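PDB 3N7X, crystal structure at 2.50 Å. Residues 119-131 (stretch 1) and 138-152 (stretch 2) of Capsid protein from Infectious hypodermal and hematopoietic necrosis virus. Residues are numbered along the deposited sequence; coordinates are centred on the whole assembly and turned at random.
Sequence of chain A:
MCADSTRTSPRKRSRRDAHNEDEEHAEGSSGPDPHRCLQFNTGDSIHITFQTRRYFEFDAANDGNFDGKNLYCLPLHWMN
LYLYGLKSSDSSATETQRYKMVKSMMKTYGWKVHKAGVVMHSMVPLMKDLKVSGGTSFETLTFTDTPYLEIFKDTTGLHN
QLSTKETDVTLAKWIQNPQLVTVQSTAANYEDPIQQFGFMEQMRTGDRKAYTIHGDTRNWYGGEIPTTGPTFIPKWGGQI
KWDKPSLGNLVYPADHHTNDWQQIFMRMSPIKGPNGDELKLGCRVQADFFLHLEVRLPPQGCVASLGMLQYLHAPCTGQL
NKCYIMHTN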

# COMPACT_ATOMS: atom_id res chain seq x y z
N VAL A 119 -46.39 9.97 -75.98
CA VAL A 119 -45.69 11.11 -75.45
C VAL A 119 -45.67 12.11 -76.59
O VAL A 119 -45.14 11.81 -77.66
CB VAL A 119 -44.23 10.79 -75.08
CG1 VAL A 119 -43.57 12.04 -74.50
CG2 VAL A 119 -44.18 9.68 -74.07
N MET A 120 -46.28 13.27 -76.38
CA MET A 120 -46.27 14.29 -77.42
C MET A 120 -45.21 15.29 -77.00
O MET A 120 -45.12 15.65 -75.82
CB MET A 120 -47.63 14.96 -77.53
CG MET A 120 -48.74 14.03 -77.97
SD MET A 120 -50.29 14.91 -78.31
CE MET A 120 -50.80 15.41 -76.65
N HIS A 121 -44.41 15.74 -77.96
CA HIS A 121 -43.36 16.70 -77.66
C HIS A 121 -42.98 17.50 -78.88
O HIS A 121 -43.58 17.36 -79.95
CB HIS A 121 -42.12 15.97 -77.12
CG HIS A 121 -41.49 15.03 -78.10
ND1 HIS A 121 -41.88 13.71 -78.23
CD2 HIS A 121 -40.50 15.21 -79.01
CE1 HIS A 121 -41.16 13.12 -79.16
NE2 HIS A 121 -40.31 14.01 -79.65
N SER A 122 -41.98 18.37 -78.72
CA SER A 122 -41.46 19.18 -79.80
C SER A 122 -42.51 20.00 -80.55
O SER A 122 -42.48 20.07 -81.78
CB SER A 122 -40.73 18.28 -80.80
OG SER A 122 -39.68 17.59 -80.16
N MET A 123 -43.42 20.63 -79.82
CA MET A 123 -44.44 21.43 -80.45
C MET A 123 -43.88 22.59 -81.27
O MET A 123 -42.93 23.25 -80.87
CB MET A 123 -45.40 22.00 -79.42
CG MET A 123 -46.41 22.95 -80.03
SD MET A 123 -47.46 23.70 -78.79
CE MET A 123 -48.40 22.25 -78.26
N VAL A 124 -44.50 22.83 -82.43
CA VAL A 124 -44.11 23.92 -83.31
C VAL A 124 -45.37 24.73 -83.60
O VAL A 124 -46.23 24.31 -84.37
CB VAL A 124 -43.53 23.41 -84.64
CG1 VAL A 124 -43.22 24.59 -85.55
CG2 VAL A 124 -42.28 22.59 -84.38
N PRO A 125 -45.52 25.90 -82.95
CA PRO A 125 -46.68 26.78 -83.14
C PRO A 125 -46.77 27.36 -84.55
O PRO A 125 -45.77 27.76 -85.14
CB PRO A 125 -46.47 27.86 -82.08
CG PRO A 125 -45.68 27.16 -81.02
CD PRO A 125 -44.69 26.37 -81.83
N LEU A 126 -47.99 27.43 -85.07
CA LEU A 126 -48.23 27.94 -86.42
C LEU A 126 -49.31 29.02 -86.46
O LEU A 126 -50.16 29.08 -85.58
CB LEU A 126 -48.66 26.80 -87.33
CG LEU A 126 -47.71 25.61 -87.44
CD1 LEU A 126 -48.43 24.44 -88.06
CD2 LEU A 126 -46.49 26.01 -88.26
N MET A 127 -49.27 29.85 -87.49
CA MET A 127 -50.28 30.89 -87.66
C MET A 127 -50.54 31.18 -89.13
O MET A 127 -49.71 30.89 -90.00
CB MET A 127 -49.86 32.18 -86.95
CG MET A 127 -48.60 32.82 -87.49
SD MET A 127 -48.16 34.27 -86.51
CE MET A 127 -47.00 35.14 -87.60
N LYS A 128 -51.71 31.75 -89.41
CA LYS A 128 -52.10 32.10 -90.76
C LYS A 128 -52.78 33.45 -90.68
O LYS A 128 -53.90 33.64 -91.16
CB LYS A 128 -53.05 31.04 -91.33
CG LYS A 128 -53.24 31.10 -92.84
CD LYS A 128 -54.05 29.91 -93.32
CE LYS A 128 -54.09 29.82 -94.84
NZ LYS A 128 -54.76 28.56 -95.29
N ASP A 129 -52.11 34.40 -90.04
CA ASP A 129 -52.65 35.74 -89.88
C ASP A 129 -51.96 36.77 -90.76
O ASP A 129 -52.45 37.89 -90.90
CB ASP A 129 -52.60 36.16 -88.41
CG ASP A 129 -53.49 35.31 -87.53
OD1 ASP A 129 -54.65 35.07 -87.92
OD2 ASP A 129 -53.04 34.89 -86.44
N LEU A 130 -50.82 36.40 -91.33
CA LEU A 130 -50.09 37.30 -92.21
C LEU A 130 -50.68 37.24 -93.62
O LEU A 130 -51.10 36.18 -94.08
CB LEU A 130 -48.61 36.93 -92.27
CG LEU A 130 -47.82 37.15 -90.99
CD1 LEU A 130 -46.37 36.73 -91.20
CD2 LEU A 130 -47.89 38.62 -90.59
N LYS A 131 -50.71 38.38 -94.29
CA LYS A 131 -51.25 38.44 -95.63
C LYS A 131 -50.57 39.51 -96.46
O LYS A 131 -50.00 40.46 -95.92
CB LYS A 131 -52.76 38.72 -95.57
CG LYS A 131 -53.17 39.67 -94.46
CD LYS A 131 -54.67 39.87 -94.45
CE LYS A 131 -55.19 40.35 -93.10
NZ LYS A 131 -55.12 39.27 -92.06
N PHE A 138 -51.46 33.48 -95.50
CA PHE A 138 -50.62 32.32 -95.75
C PHE A 138 -50.05 31.80 -94.43
O PHE A 138 -49.87 32.55 -93.48
CB PHE A 138 -49.50 32.65 -96.76
CG PHE A 138 -48.69 33.86 -96.41
CD1 PHE A 138 -47.48 33.74 -95.74
CD2 PHE A 138 -49.12 35.13 -96.79
CE1 PHE A 138 -46.70 34.86 -95.45
CE2 PHE A 138 -48.35 36.26 -96.51
CZ PHE A 138 -47.14 36.12 -95.84
N GLU A 139 -49.81 30.49 -94.38
CA GLU A 139 -49.29 29.84 -93.19
C GLU A 139 -47.82 30.16 -92.96
O GLU A 139 -47.03 30.21 -93.91
CB GLU A 139 -49.46 28.32 -93.32
CG GLU A 139 -49.42 27.57 -92.00
CD GLU A 139 -50.80 27.25 -91.45
OE1 GLU A 139 -51.71 28.09 -91.62
OE2 GLU A 139 -50.97 26.17 -90.85
N THR A 140 -47.45 30.37 -91.71
CA THR A 140 -46.06 30.64 -91.34
C THR A 140 -45.82 30.21 -89.91
O THR A 140 -46.75 29.84 -89.18
CB THR A 140 -45.70 32.15 -91.40
OG1 THR A 140 -46.46 32.86 -90.42
CG2 THR A 140 -45.96 32.72 -92.77
N LEU A 141 -44.56 30.25 -89.50
CA LEU A 141 -44.23 29.93 -88.13
C LEU A 141 -44.83 31.09 -87.34
O LEU A 141 -45.24 32.11 -87.91
CB LEU A 141 -42.72 29.92 -87.93
CG LEU A 141 -41.96 28.75 -88.55
CD1 LEU A 141 -40.48 29.06 -88.54
CD2 LEU A 141 -42.26 27.46 -87.79
N THR A 142 -44.88 30.94 -86.04
CA THR A 142 -45.43 31.96 -85.19
C THR A 142 -44.31 32.94 -84.78
O THR A 142 -43.13 32.57 -84.82
CB THR A 142 -46.08 31.26 -83.98
OG1 THR A 142 -46.80 32.20 -83.21
CG2 THR A 142 -45.02 30.60 -83.13
N PHE A 143 -44.65 34.18 -84.42
CA PHE A 143 -43.65 35.18 -84.02
C PHE A 143 -42.94 34.83 -82.71
O PHE A 143 -41.74 35.06 -82.57
CB PHE A 143 -44.28 36.56 -83.79
CG PHE A 143 -44.76 37.24 -85.03
CD1 PHE A 143 -44.02 37.18 -86.21
CD2 PHE A 143 -45.92 38.00 -85.00
CE1 PHE A 143 -44.43 37.87 -87.34
CE2 PHE A 143 -46.35 38.70 -86.12
CZ PHE A 143 -45.60 38.64 -87.30
N THR A 144 -43.71 34.33 -81.74
CA THR A 144 -43.19 33.94 -80.43
C THR A 144 -43.72 32.57 -80.05
O THR A 144 -44.36 31.90 -80.86
CB THR A 144 -43.61 34.93 -79.33
OG1 THR A 144 -45.03 35.13 -79.37
CG2 THR A 144 -42.91 36.25 -79.50
N ASP A 145 -43.45 32.15 -78.82
CA ASP A 145 -43.89 30.85 -78.36
C ASP A 145 -45.07 30.93 -77.40
O ASP A 145 -45.34 29.98 -76.66
CB ASP A 145 -42.73 30.10 -77.69
CG ASP A 145 -41.54 29.89 -78.63
OD1 ASP A 145 -41.77 29.62 -79.84
OD2 ASP A 145 -40.38 29.98 -78.17
N THR A 146 -45.79 32.04 -77.43
CA THR A 146 -46.94 32.20 -76.55
C THR A 146 -48.15 31.30 -76.86
O THR A 146 -48.88 30.92 -75.95
CB THR A 146 -47.40 33.66 -76.52
OG1 THR A 146 -47.57 34.14 -77.85
CG2 THR A 146 -46.37 34.52 -75.81
N PRO A 147 -48.38 30.95 -78.14
CA PRO A 147 -49.54 30.09 -78.43
C PRO A 147 -49.40 28.72 -77.76
O PRO A 147 -48.30 28.20 -77.63
CB PRO A 147 -49.52 29.98 -79.95
CG PRO A 147 -48.83 31.25 -80.38
CD PRO A 147 -47.71 31.36 -79.38
N TYR A 148 -50.52 28.13 -77.36
CA TYR A 148 -50.48 26.83 -76.71
C TYR A 148 -51.70 25.97 -76.99
O TYR A 148 -52.75 26.47 -77.40
CB TYR A 148 -50.29 27.00 -75.20
CG TYR A 148 -51.39 27.75 -74.50
CD1 TYR A 148 -52.52 27.09 -74.01
CD2 TYR A 148 -51.31 29.13 -74.31
CE1 TYR A 148 -53.54 27.79 -73.36
CE2 TYR A 148 -52.31 29.84 -73.67
CZ TYR A 148 -53.43 29.17 -73.19
OH TYR A 148 -54.42 29.89 -72.56
N LEU A 149 -51.54 24.67 -76.76
CA LEU A 149 -52.59 23.69 -76.97
C LEU A 149 -53.30 23.40 -75.65
O LEU A 149 -52.66 23.41 -74.59
CB LEU A 149 -51.96 22.40 -77.50
CG LEU A 149 -52.87 21.21 -77.85
CD1 LEU A 149 -53.68 21.53 -79.10
CD2 LEU A 149 -52.01 19.98 -78.09
N GLU A 150 -54.60 23.16 -75.71
CA GLU A 150 -55.38 22.84 -74.51
C GLU A 150 -55.71 21.35 -74.53
O GLU A 150 -56.11 20.82 -75.57
CB GLU A 150 -56.67 23.66 -74.46
CG GLU A 150 -56.46 25.17 -74.53
CD GLU A 150 -57.75 25.97 -74.39
OE1 GLU A 150 -58.81 25.50 -74.86
OE2 GLU A 150 -57.70 27.08 -73.82
N ILE A 151 -55.53 20.68 -73.40
CA ILE A 151 -55.81 19.26 -73.28
C ILE A 151 -56.82 19.02 -72.16
O ILE A 151 -56.62 19.48 -71.03
CB ILE A 151 -54.51 18.48 -72.99
CG1 ILE A 151 -53.50 18.75 -74.12
CG2 ILE A 151 -54.79 16.99 -72.87
CD1 ILE A 151 -52.13 18.20 -73.86
N PHE A 152 -57.89 18.31 -72.49
CA PHE A 152 -58.97 18.04 -71.53
C PHE A 152 -59.26 16.56 -71.29
O PHE A 152 -58.93 15.70 -72.12
CB PHE A 152 -60.27 18.68 -72.03
CG PHE A 152 -60.18 20.15 -72.32
CD1 PHE A 152 -60.33 21.09 -71.31
CD2 PHE A 152 -59.97 20.60 -73.62
CE1 PHE A 152 -60.28 22.46 -71.58
CE2 PHE A 152 -59.92 21.97 -73.91
CZ PHE A 152 -60.07 22.90 -72.88
O HOH W 1 -49.23 33.87 -90.98

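A single water molecule is built into the antiparallel pairing of these two segments, where Leu-130 N and Phe-138 O stand 4.5 Å apart, too far to bond directly. It accepts a hydrogen bond from Leu-130 N (3.0 Å from the water oxygen) and can donate to Phe-138 O (2.9 Å), so it bridges two backbone groups that would otherwise lack each other as partners. Thr-140 OG1, 3.0 Å from the water oxygen, and, weakly, Met-127 O at 3.2 Å are alternative acceptors; of the three, the water can serve no more than two at a time. The threonine hydroxyl suits this site because it can serve two partners: it can accept from the water and gives its own proton to Leu-141 O, 2.9 Å from Thr-140 OG1.

On one side of the water the pairing is regular. Met-127 N donates to Thr-140 O at 3.0 Å, and Thr-140 N returns the bond to Met-127 O at 2.9 Å, both nearly straight. Beyond this pair the ladder frays, for Thr-142 N reaches Pro-125 O only through a weak bond of 3.4 Å, bent to 129°. Pro-125 has no amide hydrogen to offer in return, but its ring makes an apolar contact, CB lying 4.3 Å from Pro-147 CB. On the far side of the water, Phe-138 N donates to Leu-130 O at 3.1 Å.

Met-127, Thr-140, Leu-130 and Phe-138 share a face of the sheet. The long, unbranched side chain of Met-127 extends to Phe-143, where its CE methyl sits 3.6 Å from the ring centroid and almost on the ring normal, a CH-pi contact; flexibility and a polarizable sulfur make methionine apt for such packing. Leu-130 reaches the same ring from an oblique direction, with CD2 4.0 Å from Phe-143 CZ, while its CB covers one face of the Phe-138 ring, 3.9 Å from CZ. The leucine side chain thus touches one ring near its base and the other at its tip.

Between the paired residues, Lys-128 CA approaches Phe-138 O at 3.5 Å and Glu-139 CA approaches Met-127 O at 3.4 Å, CA-H...O contacts typical of close antiparallel strands. The aliphatic part of Lys-128 also meets the Glu-139 carboxylate, with CB 3.3 Å from OE1, whereas its amino group bonds elsewhere in the structure.

Earlier in the first strand, contact passes to apolar side chains. Val-124 CG1 lies 3.8 Å from Leu-141 CD2, Met-123 CE 3.6 Å from Leu-149 CB, and Met-120 CE 4.2 Å from Ile-151 CD1.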